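Local structure of ribose ABC transporter, substrate binding protein (4KQ9) at residues R126-G138 and I184-S197. The protein probably binds ribose or a related sugar outside the cytoplasmic membrane, as the solute-binding component of an ABC transporter. The protein carries 1 engineered substitution. Numbering follows the deposited sequence.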
loop_
_atom_site.group_PDB
_atom_site.type_symbol
_atom_site.label_atom_id
_atom_site.label_comp_id
_atom_site.label_asym_id
_atom_site.label_seq_id
_atom_site.Cartn_x
_atom_site.Cartn_y
_atom_site.Cartn_z
ATOM N N ARG A 126 2.350 0.173 23.836
ATOM C CA ARG A 126 1.903 -1.003 24.504
ATOM C C ARG A 126 2.981 -1.801 25.144
ATOM O O ARG A 126 2.667 -2.654 25.958
ATOM C CB ARG A 126 1.084 -1.890 23.569
ATOM C CG ARG A 126 -0.284 -1.308 23.385
ATOM C CD ARG A 126 -1.023 -1.942 22.246
ATOM N NE ARG A 126 -2.234 -1.191 21.969
ATOM C CZ ARG A 126 -2.281 0.046 21.488
ATOM N NH1 ARG A 126 -1.191 0.726 21.207
ATOM N NH2 ARG A 126 -3.468 0.610 21.276
ATOM N N LEU A 127 4.225 -1.524 24.808
ATOM C CA LEU A 127 5.345 -2.356 25.204
ATOM C C LEU A 127 5.668 -2.198 26.693
ATOM O O LEU A 127 5.660 -1.073 27.160
ATOM C CB LEU A 127 6.595 -1.926 24.407
ATOM C CG LEU A 127 7.555 -2.980 23.850
ATOM C CD1 LEU A 127 6.932 -4.317 23.508
ATOM C CD2 LEU A 127 8.219 -2.439 22.601
ATOM N N GLY A 128 5.983 -3.298 27.408
ATOM C CA GLY A 128 6.554 -3.240 28.788
ATOM C C GLY A 128 7.795 -2.351 28.898
ATOM O O GLY A 128 8.321 -1.889 27.884
ATOM N N ASP A 129 8.291 -2.122 30.117
ATOM C CA ASP A 129 9.308 -1.055 30.360
ATOM C C ASP A 129 10.688 -1.264 29.703
ATOM O O ASP A 129 11.222 -0.337 29.097
ATOM C CB ASP A 129 9.501 -0.780 31.874
ATOM C CG ASP A 129 8.429 0.155 32.460
ATOM O OD1 ASP A 129 7.243 0.075 32.050
ATOM O OD2 ASP A 129 8.782 0.966 33.352
ATOM N N GLY A 130 11.275 -2.449 29.837
ATOM C CA GLY A 130 12.526 -2.760 29.109
ATOM C C GLY A 130 12.320 -3.417 27.734
ATOM O O GLY A 130 13.246 -3.985 27.173
ATOM N N GLY A 131 11.102 -3.351 27.190
ATOM C CA GLY A 131 10.729 -4.161 26.009
ATOM C C GLY A 131 11.453 -3.716 24.757
ATOM O O GLY A 131 11.843 -2.576 24.624
ATOM N N THR A 132 11.673 -4.650 23.847
ATOM C CA THR A 132 12.533 -4.384 22.693
ATOM C C THR A 132 11.734 -4.818 21.444
ATOM O O THR A 132 10.747 -5.515 21.560
ATOM C CB THR A 132 13.764 -5.290 22.675
ATOM O OG1 THR A 132 13.327 -6.631 22.820
ATOM C CG2 THR A 132 14.825 -4.979 23.785
ATOM N N VAL A 133 12.226 -4.467 20.273
ATOM C CA VAL A 133 11.520 -4.744 18.998
ATOM C C VAL A 133 12.530 -5.243 17.960
ATOM O O VAL A 133 13.712 -4.871 17.996
ATOM C CB VAL A 133 10.806 -3.495 18.489
ATOM C CG1 VAL A 133 11.811 -2.413 18.129
ATOM C CG2 VAL A 133 9.985 -3.794 17.220
ATOM N N ALA A 134 12.067 -6.071 17.025
ATOM C CA ALA A 134 12.795 -6.412 15.854
ATOM C C ALA A 134 11.971 -6.068 14.628
ATOM O O ALA A 134 10.723 -5.986 14.668
ATOM C CB ALA A 134 13.121 -7.897 15.833
HETATM N N MSE A 135 12.698 -5.855 13.547
HETATM C CA MSE A 135 12.088 -5.428 12.287
HETATM C C MSE A 135 12.446 -6.417 11.248
HETATM O O MSE A 135 13.644 -6.716 11.043
HETATM C CB MSE A 135 12.583 -3.994 11.955
HETATM C CG MSE A 135 12.032 -3.003 12.953
HETATM SE SE MSE A 135 12.659 -1.160 12.439
HETATM C CE MSE A 135 11.799 -0.986 10.638
ATOM N N VAL A 136 11.425 -6.930 10.585
ATOM C CA VAL A 136 11.569 -7.817 9.435
ATOM C C VAL A 136 11.044 -7.082 8.215
ATOM O O VAL A 136 9.813 -7.061 7.921
ATOM C CB VAL A 136 10.862 -9.173 9.657
ATOM C CG1 VAL A 136 10.877 -10.080 8.386
ATOM C CG2 VAL A 136 11.474 -9.932 10.855
ATOM N N ASN A 137 11.970 -6.502 7.494
ATOM C CA ASN A 137 11.657 -5.652 6.365
ATOM C C ASN A 137 11.578 -6.525 5.166
ATOM O O ASN A 137 12.092 -7.628 5.213
ATOM C CB ASN A 137 12.695 -4.552 6.174
ATOM C CG ASN A 137 12.812 -3.594 7.345
ATOM O OD1 ASN A 137 12.015 -2.632 7.490
ATOM N ND2 ASN A 137 13.849 -3.786 8.158
ATOM N N GLY A 138 10.849 -6.104 4.116
ATOM C CA GLY A 138 10.769 -6.859 2.852
ATOM C C GLY A 138 12.034 -6.478 2.022
ATOM O O GLY A 138 13.130 -6.317 2.594
ATOM N N ILE A 184 15.668 -14.685 14.277
ATOM C CA ILE A 184 15.597 -13.653 15.276
ATOM C C ILE A 184 15.386 -14.246 16.647
ATOM O O ILE A 184 16.016 -13.842 17.615
ATOM C CB ILE A 184 14.482 -12.586 14.965
ATOM C CG1 ILE A 184 14.944 -11.657 13.881
ATOM C CG2 ILE A 184 14.127 -11.770 16.221
ATOM C CD1 ILE A 184 13.799 -10.884 13.166
ATOM N N LEU A 185 14.446 -15.149 16.753
ATOM C CA LEU A 185 14.084 -15.678 18.071
ATOM C C LEU A 185 15.212 -16.553 18.627
ATOM O O LEU A 185 15.289 -16.711 19.820
ATOM C CB LEU A 185 12.780 -16.477 18.001
ATOM C CG LEU A 185 11.516 -15.630 17.696
ATOM C CD1 LEU A 185 10.332 -16.490 17.307
ATOM C CD2 LEU A 185 11.203 -14.722 18.900
ATOM N N THR A 186 16.062 -17.130 17.777
ATOM C CA THR A 186 17.181 -17.916 18.314
ATOM C C THR A 186 18.220 -16.995 18.993
ATOM O O THR A 186 18.973 -17.438 19.814
ATOM C CB THR A 186 17.869 -18.771 17.277
ATOM O OG1 THR A 186 18.611 -17.959 16.339
ATOM C CG2 THR A 186 16.872 -19.759 16.575
ATOM N N ARG A 187 18.289 -15.748 18.524
ATOM C CA ARG A 187 19.245 -14.749 18.992
ATOM C C ARG A 187 18.617 -13.880 20.074
ATOM O O ARG A 187 19.315 -13.432 20.973
ATOM C CB ARG A 187 19.608 -13.805 17.869
ATOM C CG ARG A 187 20.148 -14.405 16.601
ATOM C CD ARG A 187 20.752 -13.351 15.686
ATOM N NE ARG A 187 19.772 -12.636 14.901
ATOM C CZ ARG A 187 19.404 -12.944 13.657
ATOM N NH1 ARG A 187 19.971 -13.938 12.942
ATOM N NH2 ARG A 187 18.464 -12.217 13.077
ATOM N N HIS A 188 17.322 -13.579 19.965
ATOM C CA HIS A 188 16.697 -12.670 20.933
ATOM C C HIS A 188 15.331 -13.164 21.333
ATOM O O HIS A 188 14.292 -12.623 20.914
ATOM C CB HIS A 188 16.548 -11.290 20.323
ATOM C CG HIS A 188 17.798 -10.715 19.767
ATOM N ND1 HIS A 188 18.788 -10.170 20.551
ATOM C CD2 HIS A 188 18.205 -10.568 18.486
ATOM C CE1 HIS A 188 19.776 -9.743 19.782
ATOM N NE2 HIS A 188 19.431 -9.950 18.516
ATOM N N SER A 189 15.298 -14.248 22.077
ATOM C CA SER A 189 14.015 -14.924 22.333
ATOM C C SER A 189 13.001 -14.116 23.166
ATOM O O SER A 189 11.820 -14.448 23.150
ATOM C CB SER A 189 14.263 -16.286 23.003
ATOM O OG SER A 189 15.006 -16.040 24.175
ATOM N N ASP A 190 13.473 -13.079 23.844
ATOM C CA ASP A 190 12.672 -12.210 24.712
ATOM C C ASP A 190 12.171 -10.913 24.045
ATOM O O ASP A 190 11.696 -10.041 24.747
ATOM C CB ASP A 190 13.542 -11.795 25.923
ATOM C CG ASP A 190 14.842 -11.099 25.504
ATOM O OD1 ASP A 190 15.261 -11.149 24.307
ATOM O OD2 ASP A 190 15.481 -10.511 26.396
ATOM N N VAL A 191 12.322 -10.780 22.728
ATOM C CA VAL A 191 11.850 -9.605 21.999
ATOM C C VAL A 191 10.369 -9.368 22.339
ATOM O O VAL A 191 9.592 -10.308 22.410
ATOM C CB VAL A 191 12.138 -9.788 20.478
ATOM C CG1 VAL A 191 11.246 -10.834 19.811
ATOM C CG2 VAL A 191 12.089 -8.476 19.743
ATOM N N GLY A 192 9.957 -8.126 22.523
ATOM C CA GLY A 192 8.544 -7.876 22.820
ATOM C C GLY A 192 7.621 -7.686 21.640
ATOM O O GLY A 192 6.437 -7.849 21.765
ATOM N N ALA A 193 8.158 -7.276 20.513
ATOM C CA ALA A 193 7.348 -7.011 19.342
ATOM C C ALA A 193 8.182 -7.262 18.088
ATOM O O ALA A 193 9.390 -7.101 18.095
ATOM C CB ALA A 193 6.860 -5.541 19.334
ATOM N N ILE A 194 7.509 -7.604 17.002
ATOM C CA ILE A 194 8.154 -7.726 15.698
ATOM C C ILE A 194 7.315 -6.984 14.653
ATOM O O ILE A 194 6.083 -7.182 14.516
ATOM C CB ILE A 194 8.402 -9.222 15.283
ATOM C CG1 ILE A 194 9.132 -9.946 16.405
ATOM C CG2 ILE A 194 9.202 -9.290 13.974
ATOM C CD1 ILE A 194 9.348 -11.441 16.198
ATOM N N TYR A 195 7.980 -6.022 14.002
ATOM C CA TYR A 195 7.423 -5.183 12.965
ATOM C C TYR A 195 7.709 -5.926 11.623
ATOM O O TYR A 195 8.849 -6.278 11.398
ATOM C CB TYR A 195 8.212 -3.883 12.979
ATOM C CG TYR A 195 7.848 -2.886 11.932
ATOM C CD1 TYR A 195 8.221 -3.026 10.606
ATOM C CD2 TYR A 195 7.156 -1.764 12.310
ATOM C CE1 TYR A 195 7.850 -2.047 9.677
ATOM C CE2 TYR A 195 6.826 -0.797 11.427
ATOM C CZ TYR A 195 7.110 -0.958 10.123
ATOM O OH TYR A 195 6.653 0.073 9.318
ATOM N N TYR A 196 6.714 -6.130 10.766
ATOM C CA TYR A 196 6.856 -6.709 9.427
ATOM C C TYR A 196 6.409 -5.657 8.387
ATOM O O TYR A 196 5.424 -4.938 8.601
ATOM C CB TYR A 196 5.974 -7.974 9.302
ATOM C CG TYR A 196 6.383 -9.069 10.215
ATOM C CD1 TYR A 196 5.985 -9.080 11.566
ATOM C CD2 TYR A 196 7.245 -10.089 9.771
ATOM C CE1 TYR A 196 6.410 -10.101 12.405
ATOM C CE2 TYR A 196 7.650 -11.141 10.600
ATOM C CZ TYR A 196 7.262 -11.138 11.924
ATOM O OH TYR A 196 7.632 -12.079 12.803
ATOM N N SER A 197 7.152 -5.497 7.284
ATOM C CA SER A 197 6.782 -4.546 6.250
ATOM C C SER A 197 5.371 -4.820 5.757
ATOM O O SER A 197 4.635 -3.879 5.411
ATOM C CB SER A 197 7.730 -4.692 5.025
ATOM O OG SER A 197 9.025 -4.265 5.391
HETATM O O HOH W 1 11.055 -7.176 25.177
HETATM O O HOH W 2 15.334 -8.674 23.239
HETATM O O HOH W 3 9.781 -1.780 6.336
#
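Strands 132-136 and 193-196 run parallel, their axes 4.6 Å apart at closest and 23° off alignment, joined by backbone bonds that alternate in direction: A134 N to A193 O, Y195 N to A134 O, V136 N to Y195 O, almost perfectly straight, and S197 N to V136 O. At the entry T132 O accepts G192 N, and waters 1 and 2 bridge T132 to D190. A134 and V136 point to the face on which helix 174-187 packs. There V136 CG2 presses on I184 CD1 at a tight 3.4 Å and also meets I194 CG2, while V136 CB lies beside Y196 CD2. These are the two central strands of the four-stranded parallel sheet in one lobe of a periplasmic binding protein; the chain goes out to edge strand 162-167 and comes back through helix 174-187. On the other face selenomethionine M135 bends at chi3 (62°); CE comes over one face of the Y195 ring near the rim, 4.1 Å from CD1, and SE stands farther above it, a long Met-aromatic contact. Y195 OH bonds Q148. Beyond the strands S197 OG accepts G138 N (2.9 Å) and donates to water 3, which donates to N137 OD1; N137 ND2 bonds V167 O.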